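Local coordinates for R-imine reductase (Streptomyces kanamyceticus, PDB 3ZGY), which catalyses the NADPH-dependent reduction of an imine substrate with R selectivity, at residues A205-T210 with E267-N272; D284-D289 with P297-Q302; D133-A138 with G181-Y186. All coordinates share one frame; numbering follows the deposited sequence.

Interaction 1: residues A205-T210 with E267-N272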
loop_
_atom_site.group_PDB
_atom_site.type_symbol
_atom_site.label_atom_id
_atom_site.label_comp_id
_atom_site.label_asym_id
_atom_site.label_seq_id
_atom_site.Cartn_x
_atom_site.Cartn_y
_atom_site.Cartn_z
ATOM N N ALA D 205 -8.712 -8.489 6.325
ATOM C CA ALA D 205 -8.803 -9.899 6.643
ATOM C C ALA D 205 -9.571 -10.086 7.948
ATOM O O ALA D 205 -10.376 -10.953 8.058
ATOM C CB ALA D 205 -7.414 -10.560 6.708
ATOM N N ALA D 206 -9.339 -9.247 8.933
ATOM C CA ALA D 206 -10.060 -9.346 10.184
ATOM C C ALA D 206 -11.559 -9.114 9.995
ATOM O O ALA D 206 -12.364 -9.824 10.540
ATOM C CB ALA D 206 -9.516 -8.351 11.162
ATOM N N LEU D 207 -11.922 -8.112 9.217
ATOM C CA LEU D 207 -13.321 -7.820 8.967
ATOM C C LEU D 207 -14.008 -9.001 8.313
ATOM O O LEU D 207 -15.002 -9.504 8.836
ATOM C CB LEU D 207 -13.461 -6.634 8.058
ATOM C CG LEU D 207 -13.163 -5.306 8.696
ATOM C CD1 LEU D 207 -13.078 -4.254 7.598
ATOM C CD2 LEU D 207 -14.248 -4.916 9.659
ATOM N N LEU D 208 -13.457 -9.471 7.187
ATOM C CA LEU D 208 -14.039 -10.607 6.454
ATOM C C LEU D 208 -13.953 -11.906 7.239
ATOM O O LEU D 208 -14.793 -12.765 7.116
ATOM C CB LEU D 208 -13.386 -10.789 5.123
ATOM C CG LEU D 208 -13.766 -9.642 4.227
ATOM C CD1 LEU D 208 -12.624 -9.371 3.290
ATOM C CD2 LEU D 208 -15.013 -9.971 3.455
ATOM N N GLY D 209 -12.961 -12.027 8.086
ATOM C CA GLY D 209 -12.902 -13.172 8.953
ATOM C C GLY D 209 -14.119 -13.299 9.837
ATOM O O GLY D 209 -14.468 -14.388 10.196
ATOM N N THR D 210 -14.784 -12.198 10.191
ATOM C CA THR D 210 -15.898 -12.279 11.143
ATOM C C THR D 210 -17.042 -13.088 10.545
ATOM O O THR D 210 -17.848 -13.661 11.285
ATOM C CB THR D 210 -16.443 -10.892 11.570
ATOM O OG1 THR D 210 -17.054 -10.199 10.456
ATOM C CG2 THR D 210 -15.351 -10.073 12.196
ATOM N N GLU D 267 -16.054 -1.366 14.933
ATOM C CA GLU D 267 -16.433 -1.367 16.354
ATOM C C GLU D 267 -17.471 -2.438 16.599
ATOM O O GLU D 267 -17.281 -3.324 17.423
ATOM C CB GLU D 267 -16.962 0.008 16.781
ATOM C CG GLU D 267 -15.856 0.991 17.168
ATOM C CD GLU D 267 -16.343 2.443 17.298
ATOM O OE1 GLU D 267 -17.570 2.719 17.110
ATOM O OE2 GLU D 267 -15.478 3.317 17.601
ATOM N N PHE D 268 -18.536 -2.397 15.805
ATOM C CA PHE D 268 -19.608 -3.369 15.939
ATOM C C PHE D 268 -19.208 -4.820 15.792
ATOM O O PHE D 268 -19.796 -5.646 16.447
ATOM C CB PHE D 268 -20.694 -3.074 14.946
ATOM C CG PHE D 268 -21.951 -3.856 15.191
ATOM C CD1 PHE D 268 -22.775 -3.555 16.254
ATOM C CD2 PHE D 268 -22.308 -4.892 14.340
ATOM C CE1 PHE D 268 -23.928 -4.270 16.475
ATOM C CE2 PHE D 268 -23.466 -5.610 14.550
ATOM C CZ PHE D 268 -24.271 -5.305 15.627
ATOM N N LEU D 269 -18.280 -5.168 14.913
ATOM C CA LEU D 269 -17.905 -6.560 14.762
ATOM C C LEU D 269 -16.849 -6.955 15.775
ATOM O O LEU D 269 -16.414 -8.114 15.832
ATOM C CB LEU D 269 -17.398 -6.818 13.360
ATOM C CG LEU D 269 -18.346 -6.475 12.204
ATOM C CD1 LEU D 269 -17.633 -6.653 10.895
ATOM C CD2 LEU D 269 -19.560 -7.378 12.260
ATOM N N GLY D 270 -16.408 -5.984 16.571
ATOM C CA GLY D 270 -15.441 -6.250 17.615
ATOM C C GLY D 270 -14.028 -6.405 17.115
ATOM O O GLY D 270 -13.214 -7.057 17.762
ATOM N N VAL D 271 -13.732 -5.899 15.928
ATOM C CA VAL D 271 -12.353 -5.940 15.469
ATOM C C VAL D 271 -11.780 -4.566 15.771
ATOM O O VAL D 271 -12.493 -3.629 16.077
ATOM C CB VAL D 271 -12.217 -6.283 13.974
ATOM C CG1 VAL D 271 -12.908 -7.588 13.679
ATOM C CG2 VAL D 271 -12.793 -5.189 13.089
ATOM N N ASN D 272 -10.482 -4.453 15.706
ATOM C CA ASN D 272 -9.840 -3.181 15.923
ATOM C C ASN D 272 -10.310 -2.064 15.016
ATOM O O ASN D 272 -10.366 -2.234 13.821
ATOM C CB ASN D 272 -8.342 -3.344 15.716
ATOM C CG ASN D 272 -7.570 -2.328 16.481
ATOM O OD1 ASN D 272 -7.358 -1.212 16.007
ATOM N ND2 ASN D 272 -7.265 -2.656 17.714
#
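L269 and V271, on either side of the glycine of a Schellman motif, pack against A206, L207 and T210 at the far end of the long helix 182-209. The motif stops helix 252-269: G270 takes a positive phi of 77°, its N bonds back to E267 O at 2.9 Å, and the chain turns so that V271 comes round to the same partner as L269. The contact illustrates how a helix end can present apolar side chains from both before and after its capping turn. V271 divides its work between two methyls. CG2 meets L207 CD2 at 3.7 Å, whereas CG1, set anti to its own carbonyl carbon (chi1 -56°), lies 3.8 Å from T210 CG2 and also reaches the backbone of A206, 3.9 Å from its O. L269 enters beside it with CD1, which touches L207 CD2 at 4.0 Å and sits 3.6 Å from T210 OG1. Both side chains cross L207 at about a right angle, and CD2 of L207 meets them both. T210 splits its two branches between apolar and polar partners. Its methyl is given to V271 and to L269 CB, while its hydroxyl turns back on its own helix and bonds to L207 O at 2.7 Å, close to in line with the carbonyl bond (166°). T210 N also donates to L207 O, which thus takes two bonds; the hydroxyl bond favours the rotation that leaves CG2 on the apolar side. S266, one turn back in helix 252-269, extends the patch against L207 and V271. F303 of the second subunit packs on V271, while F218 of helix 215-230 lies against A205 and L208, placing this helix-end contact between neighbouring helices and the dimer interface.

Interaction 2: residues D284-D289 with P297-Q302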
loop_
_atom_site.group_PDB
_atom_site.type_symbol
_atom_site.label_atom_id
_atom_site.label_comp_id
_atom_site.label_asym_id
_atom_site.label_seq_id
_atom_site.Cartn_x
_atom_site.Cartn_y
_atom_site.Cartn_z
ATOM N N ASP D 284 -10.984 14.781 8.855
ATOM C CA ASP D 284 -11.673 15.815 9.614
ATOM C C ASP D 284 -10.891 17.119 9.573
ATOM O O ASP D 284 -11.450 18.190 9.335
ATOM C CB ASP D 284 -11.895 15.379 11.080
ATOM C CG ASP D 284 -13.104 14.437 11.252
ATOM O OD1 ASP D 284 -14.009 14.379 10.353
ATOM O OD2 ASP D 284 -13.119 13.740 12.296
ATOM N N ARG D 285 -9.599 17.017 9.850
ATOM C CA ARG D 285 -8.718 18.173 9.826
ATOM C C ARG D 285 -8.775 18.896 8.483
ATOM O O ARG D 285 -8.859 20.115 8.435
ATOM C CB ARG D 285 -7.312 17.736 10.051
ATOM C CG ARG D 285 -7.077 17.169 11.417
ATOM C CD ARG D 285 -5.603 16.850 11.603
ATOM N NE ARG D 285 -5.440 15.910 12.695
ATOM C CZ ARG D 285 -4.373 15.143 12.917
ATOM N NH1 ARG D 285 -3.312 15.149 12.116
ATOM N NH2 ARG D 285 -4.388 14.332 13.964
ATOM N N ALA D 286 -8.771 18.154 7.383
ATOM C CA ALA D 286 -8.845 18.812 6.097
ATOM C C ALA D 286 -10.163 19.570 5.968
ATOM O O ALA D 286 -10.208 20.655 5.364
ATOM C CB ALA D 286 -8.686 17.818 4.953
ATOM N N VAL D 287 -11.229 18.989 6.526
ATOM C CA VAL D 287 -12.556 19.574 6.385
ATOM C C VAL D 287 -12.578 20.877 7.169
ATOM O O VAL D 287 -13.042 21.898 6.659
ATOM C CB VAL D 287 -13.663 18.592 6.815
ATOM C CG1 VAL D 287 -14.931 19.318 7.240
ATOM C CG2 VAL D 287 -13.961 17.640 5.662
ATOM N N ALA D 288 -12.011 20.810 8.374
ATOM C CA ALA D 288 -11.849 21.948 9.263
ATOM C C ALA D 288 -10.952 23.064 8.720
ATOM O O ALA D 288 -10.969 24.140 9.272
ATOM C CB ALA D 288 -11.305 21.491 10.624
ATOM N N ASP D 289 -10.131 22.813 7.711
ATOM C CA ASP D 289 -9.340 23.869 7.085
ATOM C C ASP D 289 -10.019 24.239 5.794
ATOM O O ASP D 289 -9.393 24.772 4.898
ATOM C CB ASP D 289 -7.908 23.395 6.777
ATOM C CG ASP D 289 -7.103 23.090 8.027
ATOM O OD1 ASP D 289 -7.647 23.246 9.151
ATOM O OD2 ASP D 289 -5.927 22.672 7.869
ATOM N N PRO D 297 -6.192 14.432 -2.546
ATOM C CA PRO D 297 -4.803 14.880 -2.435
ATOM C C PRO D 297 -4.582 16.147 -1.646
ATOM O O PRO D 297 -3.466 16.434 -1.276
ATOM C CB PRO D 297 -4.381 15.072 -3.889
ATOM C CG PRO D 297 -5.228 14.105 -4.641
ATOM C CD PRO D 297 -6.553 14.143 -3.948
ATOM N N ALA D 298 -5.622 16.912 -1.382
ATOM C CA ALA D 298 -5.475 18.069 -0.509
ATOM C C ALA D 298 -5.061 17.676 0.882
ATOM O O ALA D 298 -4.679 18.522 1.679
ATOM C CB ALA D 298 -6.772 18.821 -0.441
ATOM N N LEU D 299 -5.156 16.399 1.199
ATOM C CA LEU D 299 -4.709 15.939 2.485
ATOM C C LEU D 299 -3.177 15.980 2.634
ATOM O O LEU D 299 -2.669 15.774 3.738
ATOM C CB LEU D 299 -5.206 14.527 2.759
ATOM C CG LEU D 299 -6.281 14.417 3.828
ATOM C CD1 LEU D 299 -7.594 14.952 3.298
ATOM C CD2 LEU D 299 -6.451 12.972 4.216
ATOM N N ILE D 300 -2.444 16.215 1.546
ATOM C CA ILE D 300 -0.992 16.381 1.645
ATOM C C ILE D 300 -0.649 17.477 2.667
ATOM O O ILE D 300 0.381 17.381 3.347
ATOM C CB ILE D 300 -0.340 16.659 0.261
ATOM C CG1 ILE D 300 1.179 16.647 0.341
ATOM C CG2 ILE D 300 -0.770 18.004 -0.309
ATOM C CD1 ILE D 300 1.774 15.268 0.401
ATOM N N GLU D 301 -1.501 18.493 2.813
ATOM C CA GLU D 301 -1.287 19.542 3.854
ATOM C C GLU D 301 -1.286 19.013 5.279
ATOM O O GLU D 301 -0.540 19.472 6.133
ATOM C CB GLU D 301 -2.297 20.652 3.696
ATOM C CG GLU D 301 -1.987 21.445 2.425
ATOM C CD GLU D 301 -3.026 22.492 2.064
ATOM O OE1 GLU D 301 -3.927 22.756 2.886
ATOM O OE2 GLU D 301 -2.926 23.062 0.958
ATOM N N GLN D 302 -2.068 17.975 5.513
ATOM C CA GLN D 302 -2.078 17.309 6.798
ATOM C C GLN D 302 -0.796 16.545 7.039
ATOM O O GLN D 302 -0.275 16.518 8.153
ATOM C CB GLN D 302 -3.262 16.359 6.853
ATOM C CG GLN D 302 -4.460 16.929 7.558
ATOM C CD GLN D 302 -4.876 18.297 7.048
ATOM O OE1 GLN D 302 -5.235 18.482 5.876
ATOM N NE2 GLN D 302 -4.865 19.259 7.945
#
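A286 and L299 bring their CA atoms within 6.2 Å where helix 274-291, widening into a pi-type turn at 287-289, meets a 3-10 segment at 297-299 that leads into helix 300-304. The small methyl of A286 is consistent with this close approach, and L299 CD1 reaches its CB at 3.5 Å. The largest single share of the buried surface, however, comes from Q302, which lays its amide against the turn of R285 and A286. Its chain is bent at chi2 (51°), which folds the amide across towards helix 274-291 and sets its two ends on different residues. OE1 lies 3.6 Å from both CA and CB of A286, and NE2 is 3.6 Å from R285 CB. The same NE2 meets D289 tip to tip, 3.6 Å from OD2, with the carboxylate and amide planes turned 60° apart. The approach is polar but stops short of a hydrogen bond, so any attraction is probably a modest electrostatic one. R285 gives only the root of its side chain to Q302. The extended remainder carries the guanidinium to the dimer interface, where NH2 forms a salt bridge with E274 of the second subunit. Beyond the segments, L299 rests on I252 of helix 252-269 and on L202 of the second subunit. After a short connection the chain thus enters a short C-terminal helix that lies across helix 274-291, within the all-helical domain that follows the Rossmann domain in this dehydrogenase-related family.

Interaction 3: residues D133-A138 with G181-Y186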
loop_
_atom_site.group_PDB
_atom_site.type_symbol
_atom_site.label_atom_id
_atom_site.label_comp_id
_atom_site.label_asym_id
_atom_site.label_seq_id
_atom_site.Cartn_x
_atom_site.Cartn_y
_atom_site.Cartn_z
ATOM N N ASP D 133 25.635 7.463 -0.700
ATOM C CA ASP D 133 24.840 6.882 0.328
ATOM C C ASP D 133 23.745 6.182 -0.344
ATOM O O ASP D 133 23.087 6.733 -1.243
ATOM C CB ASP D 133 24.317 7.911 1.277
ATOM C CG ASP D 133 23.817 7.279 2.544
ATOM O OD1 ASP D 133 22.635 6.782 2.509
ATOM O OD2 ASP D 133 24.583 7.307 3.555
ATOM N N GLY D 134 23.545 4.936 0.049
ATOM C CA GLY D 134 22.416 4.166 -0.517
ATOM C C GLY D 134 21.550 3.379 0.426
ATOM O O GLY D 134 21.726 3.395 1.664
ATOM N N ALA D 135 20.624 2.670 -0.184
ATOM C CA ALA D 135 19.638 1.837 0.532
ATOM C C ALA D 135 19.201 0.661 -0.350
ATOM O O ALA D 135 19.087 0.791 -1.580
ATOM C CB ALA D 135 18.428 2.681 0.853
ATOM N N ILE D 136 19.012 -0.480 0.271
ATOM C CA ILE D 136 18.611 -1.693 -0.442
ATOM C C ILE D 136 17.184 -2.018 -0.168
ATOM O O ILE D 136 16.840 -2.246 0.951
ATOM C CB ILE D 136 19.429 -2.889 0.026
ATOM C CG1 ILE D 136 20.909 -2.454 -0.188
ATOM C CG2 ILE D 136 19.014 -4.116 -0.754
ATOM C CD1 ILE D 136 22.054 -3.431 0.004
ATOM N N LEU D 137 16.367 -2.074 -1.194
ATOM C CA LEU D 137 14.945 -2.383 -1.024
ATOM C C LEU D 137 14.612 -3.763 -1.561
ATOM O O LEU D 137 13.761 -3.915 -2.403
ATOM C CB LEU D 137 14.121 -1.336 -1.762
ATOM C CG LEU D 137 13.994 -0.002 -1.026
ATOM C CD1 LEU D 137 15.341 0.540 -0.589
ATOM C CD2 LEU D 137 13.300 0.991 -1.939
ATOM N N ALA D 138 15.312 -4.760 -1.079
ATOM C CA ALA D 138 15.142 -6.082 -1.585
ATOM C C ALA D 138 15.871 -6.949 -0.632
ATOM O O ALA D 138 16.600 -6.464 0.211
ATOM C CB ALA D 138 15.742 -6.229 -2.973
ATOM N N GLY D 181 20.969 12.595 0.974
ATOM C CA GLY D 181 19.863 12.133 1.799
ATOM C C GLY D 181 18.777 11.388 1.062
ATOM O O GLY D 181 17.917 10.781 1.699
ATOM N N LEU D 182 18.797 11.426 -0.261
ATOM C CA LEU D 182 17.670 10.929 -1.023
ATOM C C LEU D 182 17.400 9.446 -0.850
ATOM O O LEU D 182 16.240 9.012 -0.743
ATOM C CB LEU D 182 17.834 11.227 -2.505
ATOM C CG LEU D 182 17.766 12.716 -2.900
ATOM C CD1 LEU D 182 18.112 12.822 -4.384
ATOM C CD2 LEU D 182 16.389 13.296 -2.658
ATOM N N ALA D 183 18.436 8.631 -0.873
ATOM C CA ALA D 183 18.181 7.204 -0.787
ATOM C C ALA D 183 17.419 6.862 0.521
ATOM O O ALA D 183 16.502 6.083 0.476
ATOM C CB ALA D 183 19.453 6.435 -0.892
ATOM N N SER D 184 17.740 7.530 1.623
ATOM C CA SER D 184 17.054 7.335 2.925
ATOM C C SER D 184 15.602 7.744 2.858
ATOM O O SER D 184 14.747 7.076 3.356
ATOM C CB SER D 184 17.769 8.142 4.036
ATOM O OG SER D 184 19.030 7.557 4.391
ATOM N N LEU D 185 15.343 8.861 2.216
ATOM C CA LEU D 185 14.003 9.336 2.010
ATOM C C LEU D 185 13.160 8.468 1.105
ATOM O O LEU D 185 11.983 8.269 1.367
ATOM C CB LEU D 185 14.084 10.733 1.433
ATOM C CG LEU D 185 14.099 11.935 2.396
ATOM C CD1 LEU D 185 14.493 11.589 3.806
ATOM C CD2 LEU D 185 14.982 13.028 1.832
ATOM N N TYR D 186 13.738 7.948 0.035
ATOM C CA TYR D 186 13.005 7.015 -0.852
ATOM C C TYR D 186 12.700 5.709 -0.121
ATOM O O TYR D 186 11.644 5.145 -0.278
ATOM C CB TYR D 186 13.823 6.675 -2.092
ATOM C CG TYR D 186 13.580 7.600 -3.242
ATOM C CD1 TYR D 186 14.228 8.804 -3.327
ATOM C CD2 TYR D 186 12.720 7.263 -4.280
ATOM C CE1 TYR D 186 13.989 9.671 -4.390
ATOM C CE2 TYR D 186 12.482 8.137 -5.346
ATOM C CZ TYR D 186 13.148 9.327 -5.400
ATOM O OH TYR D 186 12.946 10.217 -6.437
#
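The flat carboxylate of D133 points towards the first turn of helix 182-209, with OD1 4.1 Å from S184 OG, a proximity rather than a bond. Each group has its polar partners elsewhere: D133 OD2 is held by the hydroxyls of Y86 and Y131, and S184 OG hydrogen-bonds to G112 O. The other flat group, the ring of Y186, has L182 O in its plane at the edge and makes an edge-to-face contact with F221 of the second subunit. Between the two groups runs the seam that joins the Rossmann-type nucleotide-binding domain to the long helix leading into the C-terminal domain. Strand 133-136 and helix segment 182-186 run almost alongside each other, their axes 6.9 Å apart at an angle of 24°. The example is one of close approach through small side chains, here those of A183 and A135. G134 and A183 have the nearest CA pair, at 5.2 Å, and A183 CB rests directly on the strand backbone, 3.8 Å from G134 CA and 3.7 Å from D133 O. A135 adds a methyl on the same side, with its CB 3.9 Å from A183 O. The D133 carboxyl carbon, CG, stands anti to its backbone N (chi1 -164°), which directs the acid past A183 towards S184. A135 also lies about 5 Å, between side chains, from S111, which contacts NADP(+) in a cofactor complex of this protein; the junction is therefore close to the nucleotide site. One hydroxyl ties strand and helix together indirectly: S153 OG accepts a hydrogen bond from A183 N and donates one to D133 O.

How the interactions relate
Interactions 1 and 3 use the two ends of helix 182-209, with centres 36 Å apart; this long helix carries the chain from the nucleotide-binding domain out to the helical one. Interaction 3 lies near the middle of the chain, is wholly buried and sets a strand against a helix through small residues. Interactions 1 and 2 lie far from that centre and combine buried with exposed residues; both join helical elements of the C-terminal domain, distant in the chain in interaction 1 and consecutive in interaction 2. Their chemistry differs: branched aliphatic groups dominate interaction 1, a bent amide beside a carboxylate and a methyl contact interaction 2, and methyls against backbone interaction 3. All three also touch the second subunit.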